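Local coordinates for protein citrinin polyketide synthase (Monascus purpureus, PDB 5MPT) that builds the keto-aldehyde precursor of the mycotoxin citrinin as a multidomain non-reducing polyketide synthase, represented here by its C-methyltransferase domain, at residues E206-L211 with Q279-A284; S10-S15 with D308-L313; Q74-V79 with S107-T112. One frame throughout, in Å; residues are numbered along the deposited sequence.

How the interactions relate
Two of the three contacts adjoin in one sheet and the third stands apart. Interaction 1 pairs the central strands of the methyltransferase sheet, and interaction 2 brings the N-terminal segment against the next strand of that sheet; their centres lie about 9 Å apart. They share a direct link, His-280 NE2 to Ser-10 O at 2.8 Å, and Ile-281 packs on Phe-310. The catalytic end of the sheet is not far: the side chain of Leu-283 lies about 9 Å from bound S-adenosyl-L-homocysteine, and that of Ile-282 about 11 Å from the active-site residue Glu-315. Interaction 3, about 53 Å from interaction 1 (centre to centre), belongs to the helix-turn-helix family region on the opposite side of the chain's centre.

Interaction 1: residues E206-L211 with Q279-A284; sequences EPLRIL and QHIILA
The imidazole of His-280 is met on one face by Leu-208, whose CD1 sits 3.9 Å from the ring centroid in a CH-pi contact offset toward the rim. At its edge the ring meets Arg-209: the backbone N donates to ND1 over 3.0 Å in a nearly straight bond (172°), although the donor is tilted 24° from the ring plane. This bond requires ND1 to be unprotonated. On the far side of the ring NE2 bonds to Ser-10 O, so both nitrogens are engaged and the ring's rotation is fixed. The setting is the Rossmann-like core of a class I methyltransferase, where strands 208-213 and 279-285 run parallel in the middle of the sheet.

At the corner where the chain enters the strand, Arg-209 O accepts from two successive amides, His-280 N and Ile-281 N; from there the parallel pairing becomes regular, Leu-211 N donating to Ile-281 O and Leu-283 N to Leu-211 O. The Arg-209 side chain leads away from the contact, NE in a salt bridge with Glu-236 and NH1 hydrogen-bonded to Leu-7 O. On one face of the sheet Ile-210 and Ile-281 lie side by side, pointing the same way, with CG1 of the former 4.0 Å from CD1 of the latter. Leu-208 CD2 touches that same CD1, while Ile-210 CG2 meets Leu-283 CD1.

On the other face Leu-211 and Gln-279 cross at about a right angle. A bend at chi2 (-58°) brings the amide of Gln-279 back over the neighbouring strand, where OE1 comes within 3.5 Å of Leu-211 CB. One water joins the two segments there, lying 2.6 Å from Gln-279 OE1 and 3.0 Å from Ile-210 O.

Interaction 2: residues S10-S15 with D308-L313; sequences SILPKS and DGFLLL
Leu-12 and Asp-308 meet mainly through van der Waals contact, with the leucine branch laid against the backbone of its partner. CD2 of Leu-12 comes within 3.2 Å of Asp-308 O and also touches Gly-309 CA. Leu-12 CG, anti to the backbone N (chi1 -179°), lies 3.6 Å from Asp-308 O. Farther along, the CD2 methyl carbon of Leu-12 approaches Phe-310 CE1 at 4.3 Å, an oblique approach to the ring. Leu-197 of helix 181-198 touches both Leu-12 and Phe-310, and Leu-201 also packs on Leu-12, so the leucine belongs to a larger apolar cluster.

In fold terms, the contact joins the N-terminal segment, just ahead of helix 14-26, to the N-terminal end of an inner strand of the Rossmann-like methyltransferase sheet. That strand, 309-316, lies between 279-285 and 375-381, and the N-terminal segment meets it where the chain turns a corner at Asp-308. Nearly three hundred residues separate the two segments in sequence. Pro-13, the next residue after the leucine, is at the N-cap position of helix 14-26.

Polar contact between the segments runs through two waters. One donates to both backbone carbonyls, lying 2.6 Å from Leu-12 O and 2.7 Å from Asp-308 O. The other accepts from Leu-12 N at 2.9 Å and donates to Asp-308 OD2 at 2.6 Å. Both polar backbone atoms of Leu-12 are thus tied to Asp-308.

Charge enters through the carboxylate: Asp-308 OD2 forms a salt bridge with Arg-306, which probably helps to stabilise its ionised form. On the other segment, Ser-10 OG donates to Ile-11 O over 3.0 Å, from above the carbonyl plane.

Interaction 3: residues Q74-V79 with S107-T112; sequences QRLERV and SEITRT
Arg-75 links two acids from different segments: its NE faces Glu-108 OE2 in a long salt bridge of 3.5 Å, while its NH1 pairs with Glu-77 OE2 at 3.2 Å. The arginine chain, extended from CG to NE, crosses Glu-108 at about a right angle; the carboxylate approaches the guanidinium edge with its own plane turned 61° away.

Beneath this network, a short, splayed antiparallel pairing joins the backbones, with 75-76 only weakly bonded as a strand. Leu-76 N donates to Ile-109 O over 2.8 Å, almost straight at 176°, and Arg-111 N donates to Gln-74 O over 2.9 Å. Between these bonds Arg-75 and Thr-110 form a non-hydrogen-bonded pair.

On the face away from the salt bridges, Leu-76 and Ile-109 cross at about a right angle, CB of the leucine 4.1 Å from CG2 of the isoleucine. The tip of Arg-78 reaches in as well, its NH2 3.9 Å from Ile-109 CD1, while its NE bonds to Tyr-81.

Strand 108-111 is the middle one of a three-stranded antiparallel sheet in the helix-turn-helix family region, flanked by 75-76 and 102-105; Ile-109 packs against Ile-102 of the latter and Tyr-93 of helix 86-98.

Interaction 1: residues E206-L211 with Q279-A284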
loop_
_atom_site.group_PDB
_atom_site.type_symbol
_atom_site.label_atom_id
_atom_site.label_comp_id
_atom_site.label_asym_id
_atom_site.label_seq_id
_atom_site.Cartn_x
_atom_site.Cartn_y
_atom_site.Cartn_z
ATOM N N GLU A 206 8.522 13.350 29.462
ATOM C CA GLU A 206 8.354 14.079 28.222
ATOM C C GLU A 206 7.811 13.160 27.135
ATOM O O GLU A 206 8.141 11.975 27.101
ATOM C CB GLU A 206 9.677 14.645 27.758
ATOM C CG GLU A 206 10.220 15.710 28.692
ATOM C CD GLU A 206 11.659 16.060 28.389
ATOM O OE1 GLU A 206 12.498 15.135 28.268
ATOM O OE2 GLU A 206 11.959 17.263 28.279
ATOM N N PRO A 207 7.039 13.700 26.198
ATOM C CA PRO A 207 6.333 12.848 25.238
ATOM C C PRO A 207 7.189 12.410 24.069
ATOM O O PRO A 207 8.082 13.123 23.591
ATOM C CB PRO A 207 5.192 13.741 24.747
ATOM C CG PRO A 207 5.773 15.125 24.834
ATOM C CD PRO A 207 6.698 15.116 26.024
ATOM N N LEU A 208 6.881 11.202 23.629
ATOM C CA LEU A 208 7.287 10.707 22.331
ATOM C C LEU A 208 6.333 11.299 21.302
ATOM O O LEU A 208 5.110 11.208 21.449
ATOM C CB LEU A 208 7.242 9.183 22.333
ATOM C CG LEU A 208 7.892 8.439 21.178
ATOM C CD1 LEU A 208 9.357 8.750 21.134
ATOM C CD2 LEU A 208 7.666 6.904 21.355
ATOM N N ARG A 209 6.886 11.982 20.319
ATOM C CA ARG A 209 6.095 12.648 19.303
ATOM C C ARG A 209 6.125 11.817 18.036
ATOM O O ARG A 209 7.186 11.614 17.428
ATOM C CB ARG A 209 6.609 14.070 19.077
ATOM C CG ARG A 209 6.583 14.878 20.374
ATOM C CD ARG A 209 6.959 16.357 20.203
ATOM N NE ARG A 209 6.464 17.130 21.349
ATOM C CZ ARG A 209 7.206 17.853 22.175
ATOM N NH1 ARG A 209 8.520 17.969 21.997
ATOM N NH2 ARG A 209 6.611 18.491 23.180
ATOM N N ILE A 210 4.952 11.330 17.661
ATOM C CA ILE A 210 4.758 10.436 16.526
ATOM C C ILE A 210 3.793 11.109 15.569
ATOM O O ILE A 210 2.719 11.566 15.984
ATOM C CB ILE A 210 4.193 9.072 16.960
ATOM C CG1 ILE A 210 5.075 8.460 18.037
ATOM C CG2 ILE A 210 4.022 8.164 15.724
ATOM C CD1 ILE A 210 4.540 7.103 18.596
ATOM N N LEU A 211 4.168 11.176 14.298
ATOM C CA LEU A 211 3.306 11.746 13.272
ATOM C C LEU A 211 3.082 10.707 12.185
ATOM O O LEU A 211 4.042 10.165 11.626
ATOM C CB LEU A 211 3.911 13.018 12.685
ATOM C CG LEU A 211 3.018 13.810 11.713
ATOM C CD1 LEU A 211 3.235 15.315 11.937
ATOM C CD2 LEU A 211 3.317 13.411 10.296
ATOM N N GLN A 279 9.299 15.828 15.313
ATOM C CA GLN A 279 8.826 14.481 15.557
ATOM C C GLN A 279 9.950 13.466 15.777
ATOM O O GLN A 279 10.984 13.505 15.094
ATOM C CB GLN A 279 7.973 14.002 14.365
ATOM C CG GLN A 279 6.843 14.866 13.991
ATOM C CD GLN A 279 5.845 15.098 15.108
ATOM O OE1 GLN A 279 5.319 14.181 15.715
ATOM N NE2 GLN A 279 5.591 16.366 15.382
ATOM N N HIS A 280 9.730 12.540 16.724
ATOM C CA HIS A 280 10.621 11.391 16.921
ATOM C C HIS A 280 10.440 10.335 15.846
ATOM O O HIS A 280 11.420 9.729 15.394
ATOM C CB HIS A 280 10.360 10.720 18.274
ATOM C CG HIS A 280 10.718 11.576 19.441
ATOM N ND1 HIS A 280 9.805 12.405 20.055
ATOM C CD2 HIS A 280 11.883 11.726 20.114
ATOM C CE1 HIS A 280 10.396 13.032 21.059
ATOM N NE2 HIS A 280 11.656 12.646 21.103
ATOM N N ILE A 281 9.200 10.123 15.422
ATOM C CA ILE A 281 8.810 9.020 14.551
ATOM C C ILE A 281 7.814 9.521 13.532
ATOM O O ILE A 281 6.805 10.144 13.887
ATOM C CB ILE A 281 8.183 7.867 15.358
ATOM C CG1 ILE A 281 9.119 7.432 16.460
ATOM C CG2 ILE A 281 7.816 6.718 14.455
ATOM C CD1 ILE A 281 8.469 6.399 17.388
ATOM N N ILE A 282 8.081 9.244 12.262
ATOM C CA ILE A 282 7.079 9.390 11.222
ATOM C C ILE A 282 6.727 8.008 10.696
ATOM O O ILE A 282 7.599 7.259 10.246
ATOM C CB ILE A 282 7.540 10.323 10.103
ATOM C CG1 ILE A 282 7.593 11.725 10.690
ATOM C CG2 ILE A 282 6.562 10.285 8.892
ATOM C CD1 ILE A 282 8.208 12.725 9.825
ATOM N N LEU A 283 5.457 7.675 10.823
ATOM C CA LEU A 283 4.838 6.481 10.262
ATOM C C LEU A 283 4.193 6.825 8.929
ATOM O O LEU A 283 3.562 7.870 8.819
ATOM C CB LEU A 283 3.783 5.952 11.232
ATOM C CG LEU A 283 4.270 5.498 12.610
ATOM C CD1 LEU A 283 3.121 4.913 13.417
ATOM C CD2 LEU A 283 5.405 4.505 12.496
ATOM N N ALA A 284 4.321 5.936 7.922
ATOM C CA ALA A 284 3.806 6.245 6.580
ATOM C C ALA A 284 3.557 4.914 5.873
ATOM O O ALA A 284 4.498 4.295 5.361
ATOM C CB ALA A 284 4.772 7.126 5.800
HETATM O O HOH W 1 3.132 14.367 17.086
#

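Interaction 2: residues S10-S15 with D308-L313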
loop_
_atom_site.group_PDB
_atom_site.type_symbol
_atom_site.label_atom_id
_atom_site.label_comp_id
_atom_site.label_asym_id
_atom_site.label_seq_id
_atom_site.Cartn_x
_atom_site.Cartn_y
_atom_site.Cartn_z
ATOM N N SER A 10 10.926 13.336 24.389
ATOM C CA SER A 10 11.571 12.168 24.953
ATOM C C SER A 10 13.004 12.027 24.424
ATOM O O SER A 10 13.347 12.490 23.328
ATOM C CB SER A 10 10.734 10.930 24.590
ATOM O OG SER A 10 11.357 9.696 24.960
ATOM N N ILE A 11 13.823 11.311 25.188
ATOM C CA ILE A 11 15.122 10.842 24.713
ATOM C C ILE A 11 14.911 9.626 23.826
ATOM O O ILE A 11 14.127 8.730 24.170
ATOM C CB ILE A 11 16.031 10.489 25.896
ATOM C CG1 ILE A 11 16.316 11.739 26.707
ATOM C CG2 ILE A 11 17.345 9.905 25.381
ATOM C CD1 ILE A 11 17.155 11.492 27.895
ATOM N N LEU A 12 15.651 9.547 22.720
ATOM C CA LEU A 12 15.494 8.456 21.750
ATOM C C LEU A 12 16.874 7.955 21.351
ATOM O O LEU A 12 17.444 8.391 20.350
ATOM C CB LEU A 12 14.681 8.904 20.538
ATOM C CG LEU A 12 14.473 7.824 19.510
ATOM C CD1 LEU A 12 13.920 6.546 20.153
ATOM C CD2 LEU A 12 13.517 8.393 18.442
ATOM N N PRO A 13 17.479 7.088 22.168
ATOM C CA PRO A 13 18.825 6.594 21.838
ATOM C C PRO A 13 18.818 5.781 20.546
ATOM O O PRO A 13 17.872 5.036 20.258
ATOM C CB PRO A 13 19.198 5.720 23.048
ATOM C CG PRO A 13 18.185 6.030 24.106
ATOM C CD PRO A 13 16.948 6.469 23.394
ATOM N N LYS A 14 19.901 5.911 19.764
ATOM C CA LYS A 14 20.001 5.136 18.533
ATOM C C LYS A 14 19.925 3.628 18.803
ATOM O O LYS A 14 19.327 2.894 18.003
ATOM C CB LYS A 14 21.275 5.481 17.746
ATOM C CG LYS A 14 22.586 5.382 18.470
ATOM C CD LYS A 14 23.753 5.800 17.563
ATOM C CE LYS A 14 24.881 6.464 18.362
ATOM N NZ LYS A 14 24.495 7.810 18.899
ATOM N N SER A 15 20.490 3.149 19.924
ATOM C CA SER A 15 20.514 1.705 20.193
ATOM C C SER A 15 19.113 1.149 20.382
ATOM O O SER A 15 18.859 -0.008 20.049
ATOM C CB SER A 15 21.361 1.384 21.422
ATOM O OG SER A 15 20.745 1.820 22.631
ATOM N N ASP A 308 17.322 12.934 16.261
ATOM C CA ASP A 308 17.359 11.602 16.841
ATOM C C ASP A 308 16.209 10.716 16.361
ATOM O O ASP A 308 16.073 9.590 16.844
ATOM C CB ASP A 308 17.379 11.676 18.380
ATOM C CG ASP A 308 16.138 12.338 18.972
ATOM O OD1 ASP A 308 15.175 12.538 18.249
ATOM O OD2 ASP A 308 16.100 12.675 20.175
ATOM N N GLY A 309 15.424 11.173 15.381
ATOM C CA GLY A 309 14.229 10.467 14.961
ATOM C C GLY A 309 14.429 9.560 13.759
ATOM O O GLY A 309 15.518 9.418 13.201
ATOM N N PHE A 310 13.310 8.979 13.320
ATOM C CA PHE A 310 13.356 8.097 12.167
ATOM C C PHE A 310 12.008 8.036 11.478
ATOM O O PHE A 310 10.941 8.269 12.069
ATOM C CB PHE A 310 13.783 6.669 12.534
ATOM C CG PHE A 310 12.840 5.968 13.448
ATOM C CD1 PHE A 310 13.023 6.009 14.808
ATOM C CD2 PHE A 310 11.801 5.219 12.947
ATOM C CE1 PHE A 310 12.179 5.372 15.653
ATOM C CE2 PHE A 310 10.953 4.543 13.808
ATOM C CZ PHE A 310 11.135 4.610 15.145
ATOM N N LEU A 311 12.094 7.661 10.215
ATOM C CA LEU A 311 10.958 7.320 9.382
ATOM C C LEU A 311 10.775 5.808 9.354
ATOM O O LEU A 311 11.733 5.074 9.105
ATOM C CB LEU A 311 11.189 7.845 7.969
ATOM C CG LEU A 311 10.239 7.367 6.846
ATOM C CD1 LEU A 311 8.832 7.836 7.125
ATOM C CD2 LEU A 311 10.742 7.915 5.540
ATOM N N LEU A 312 9.535 5.368 9.514
ATOM C CA LEU A 312 9.156 3.970 9.332
ATOM C C LEU A 312 8.145 3.915 8.199
ATOM O O LEU A 312 6.966 4.225 8.392
ATOM C CB LEU A 312 8.594 3.368 10.612
ATOM C CG LEU A 312 8.375 1.864 10.508
ATOM C CD1 LEU A 312 9.675 1.106 10.365
ATOM C CD2 LEU A 312 7.691 1.375 11.759
ATOM N N LEU A 313 8.628 3.521 7.032
ATOM C CA LEU A 313 7.760 3.238 5.898
ATOM C C LEU A 313 7.192 1.827 5.980
ATOM O O LEU A 313 7.868 0.872 6.395
ATOM C CB LEU A 313 8.531 3.371 4.590
ATOM C CG LEU A 313 9.062 4.736 4.224
ATOM C CD1 LEU A 313 10.109 4.596 3.141
ATOM C CD2 LEU A 313 7.920 5.626 3.726
HETATM O O HOH W 2 18.257 8.387 17.843
HETATM O O HOH W 3 17.565 11.642 22.006
#

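Interaction 3: residues Q74-V79 with S107-T112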
loop_
_atom_site.group_PDB
_atom_site.type_symbol
_atom_site.label_atom_id
_atom_site.label_comp_id
_atom_site.label_asym_id
_atom_site.label_seq_id
_atom_site.Cartn_x
_atom_site.Cartn_y
_atom_site.Cartn_z
ATOM N N GLN A 74 -4.927 -15.206 -34.281
ATOM C CA GLN A 74 -5.794 -14.116 -34.707
ATOM C C GLN A 74 -5.284 -12.769 -34.208
ATOM O O GLN A 74 -4.998 -12.591 -33.018
ATOM C CB GLN A 74 -7.211 -14.358 -34.199
ATOM C CG GLN A 74 -8.216 -13.365 -34.732
ATOM C CD GLN A 74 -9.648 -13.803 -34.484
ATOM O OE1 GLN A 74 -9.992 -14.973 -34.641
ATOM N NE2 GLN A 74 -10.488 -12.862 -34.083
ATOM N N ARG A 75 -5.184 -11.809 -35.121
ATOM C CA ARG A 75 -4.828 -10.448 -34.742
ATOM C C ARG A 75 -6.001 -9.798 -34.019
ATOM O O ARG A 75 -7.145 -9.860 -34.479
ATOM C CB ARG A 75 -4.430 -9.619 -35.968
ATOM C CG ARG A 75 -3.658 -8.358 -35.621
ATOM C CD ARG A 75 -3.119 -7.648 -36.850
ATOM N NE ARG A 75 -2.205 -6.565 -36.479
ATOM C CZ ARG A 75 -2.492 -5.264 -36.523
ATOM N NH1 ARG A 75 -3.679 -4.837 -36.943
ATOM N NH2 ARG A 75 -1.575 -4.377 -36.151
ATOM N N LEU A 76 -5.717 -9.192 -32.872
ATOM C CA LEU A 76 -6.718 -8.523 -32.056
ATOM C C LEU A 76 -6.465 -7.027 -32.091
ATOM O O LEU A 76 -5.322 -6.577 -31.936
ATOM C CB LEU A 76 -6.673 -9.017 -30.598
ATOM C CG LEU A 76 -6.842 -10.518 -30.355
ATOM C CD1 LEU A 76 -6.673 -10.863 -28.878
ATOM C CD2 LEU A 76 -8.183 -10.952 -30.828
ATOM N N GLU A 77 -7.531 -6.256 -32.292
ATOM C CA GLU A 77 -7.412 -4.812 -32.232
ATOM C C GLU A 77 -7.385 -4.340 -30.785
ATOM O O GLU A 77 -7.947 -4.975 -29.887
ATOM C CB GLU A 77 -8.567 -4.152 -32.987
ATOM C CG GLU A 77 -8.600 -4.518 -34.470
ATOM C CD GLU A 77 -7.321 -4.113 -35.188
ATOM O OE1 GLU A 77 -6.948 -2.925 -35.091
ATOM O OE2 GLU A 77 -6.679 -4.977 -35.827
ATOM N N ARG A 78 -6.681 -3.239 -30.555
ATOM C CA ARG A 78 -6.657 -2.649 -29.230
ATOM C C ARG A 78 -8.063 -2.217 -28.842
ATOM O O ARG A 78 -8.815 -1.698 -29.669
ATOM C CB ARG A 78 -5.698 -1.453 -29.204
ATOM C CG ARG A 78 -5.073 -1.169 -27.878
ATOM C CD ARG A 78 -3.838 -0.283 -28.015
ATOM N NE ARG A 78 -3.192 -0.074 -26.715
ATOM C CZ ARG A 78 -2.322 -0.911 -26.152
ATOM N NH1 ARG A 78 -1.807 -0.624 -24.961
ATOM N NH2 ARG A 78 -1.962 -2.030 -26.771
ATOM N N VAL A 79 -8.414 -2.399 -27.575
ATOM C CA VAL A 79 -9.718 -1.956 -27.090
ATOM C C VAL A 79 -9.717 -0.440 -26.905
ATOM O O VAL A 79 -8.648 0.154 -26.745
ATOM C CB VAL A 79 -10.102 -2.666 -25.787
ATOM C CG1 VAL A 79 -10.332 -4.157 -26.075
ATOM C CG2 VAL A 79 -9.060 -2.484 -24.738
ATOM N N SER A 107 3.249 -3.308 -31.380
ATOM C CA SER A 107 1.861 -2.885 -31.472
ATOM C C SER A 107 0.918 -4.038 -31.773
ATOM O O SER A 107 -0.289 -3.906 -31.542
ATOM C CB SER A 107 1.708 -1.827 -32.561
ATOM O OG SER A 107 2.055 -2.367 -33.824
ATOM N N GLU A 108 1.434 -5.152 -32.287
ATOM C CA GLU A 108 0.582 -6.241 -32.739
ATOM C C GLU A 108 0.213 -7.158 -31.577
ATOM O O GLU A 108 1.086 -7.658 -30.864
ATOM C CB GLU A 108 1.276 -7.040 -33.838
ATOM C CG GLU A 108 0.376 -8.098 -34.438
ATOM C CD GLU A 108 0.987 -8.782 -35.642
ATOM O OE1 GLU A 108 2.208 -9.052 -35.623
ATOM O OE2 GLU A 108 0.241 -9.047 -36.609
ATOM N N ILE A 109 -1.086 -7.368 -31.395
ATOM C CA ILE A 109 -1.625 -8.280 -30.396
ATOM C C ILE A 109 -2.213 -9.476 -31.128
ATOM O O ILE A 109 -3.029 -9.309 -32.036
ATOM C CB ILE A 109 -2.694 -7.592 -29.533
ATOM C CG1 ILE A 109 -2.143 -6.300 -28.920
ATOM C CG2 ILE A 109 -3.196 -8.550 -28.460
ATOM C CD1 ILE A 109 -3.215 -5.303 -28.592
ATOM N N THR A 110 -1.805 -10.674 -30.743
ATOM C CA THR A 110 -2.318 -11.881 -31.369
ATOM C C THR A 110 -2.776 -12.859 -30.298
ATOM O O THR A 110 -2.201 -12.920 -29.207
ATOM C CB THR A 110 -1.265 -12.528 -32.269
ATOM O OG1 THR A 110 -0.082 -12.792 -31.509
ATOM C CG2 THR A 110 -0.934 -11.603 -33.436
ATOM N N ARG A 111 -3.829 -13.604 -30.612
ATOM C CA ARG A 111 -4.373 -14.590 -29.694
ATOM C C ARG A 111 -3.495 -15.835 -29.691
ATOM O O ARG A 111 -2.916 -16.199 -30.720
ATOM C CB ARG A 111 -5.806 -14.934 -30.107
ATOM C CG ARG A 111 -6.551 -15.840 -29.137
ATOM C CD ARG A 111 -7.113 -15.080 -27.929
ATOM N NE ARG A 111 -8.018 -15.966 -27.218
ATOM C CZ ARG A 111 -7.614 -16.931 -26.408
ATOM N NH1 ARG A 111 -6.313 -17.093 -26.159
ATOM N NH2 ARG A 111 -8.510 -17.731 -25.839
ATOM N N THR A 112 -3.370 -16.472 -28.522
ATOM C CA THR A 112 -2.659 -17.737 -28.408
ATOM C C THR A 112 -3.639 -18.891 -28.578
ATOM O O THR A 112 -4.829 -18.696 -28.824
ATOM C CB THR A 112 -1.979 -17.880 -27.053
ATOM O OG1 THR A 112 -2.993 -18.023 -26.053
ATOM C CG2 THR A 112 -1.095 -16.690 -26.731
#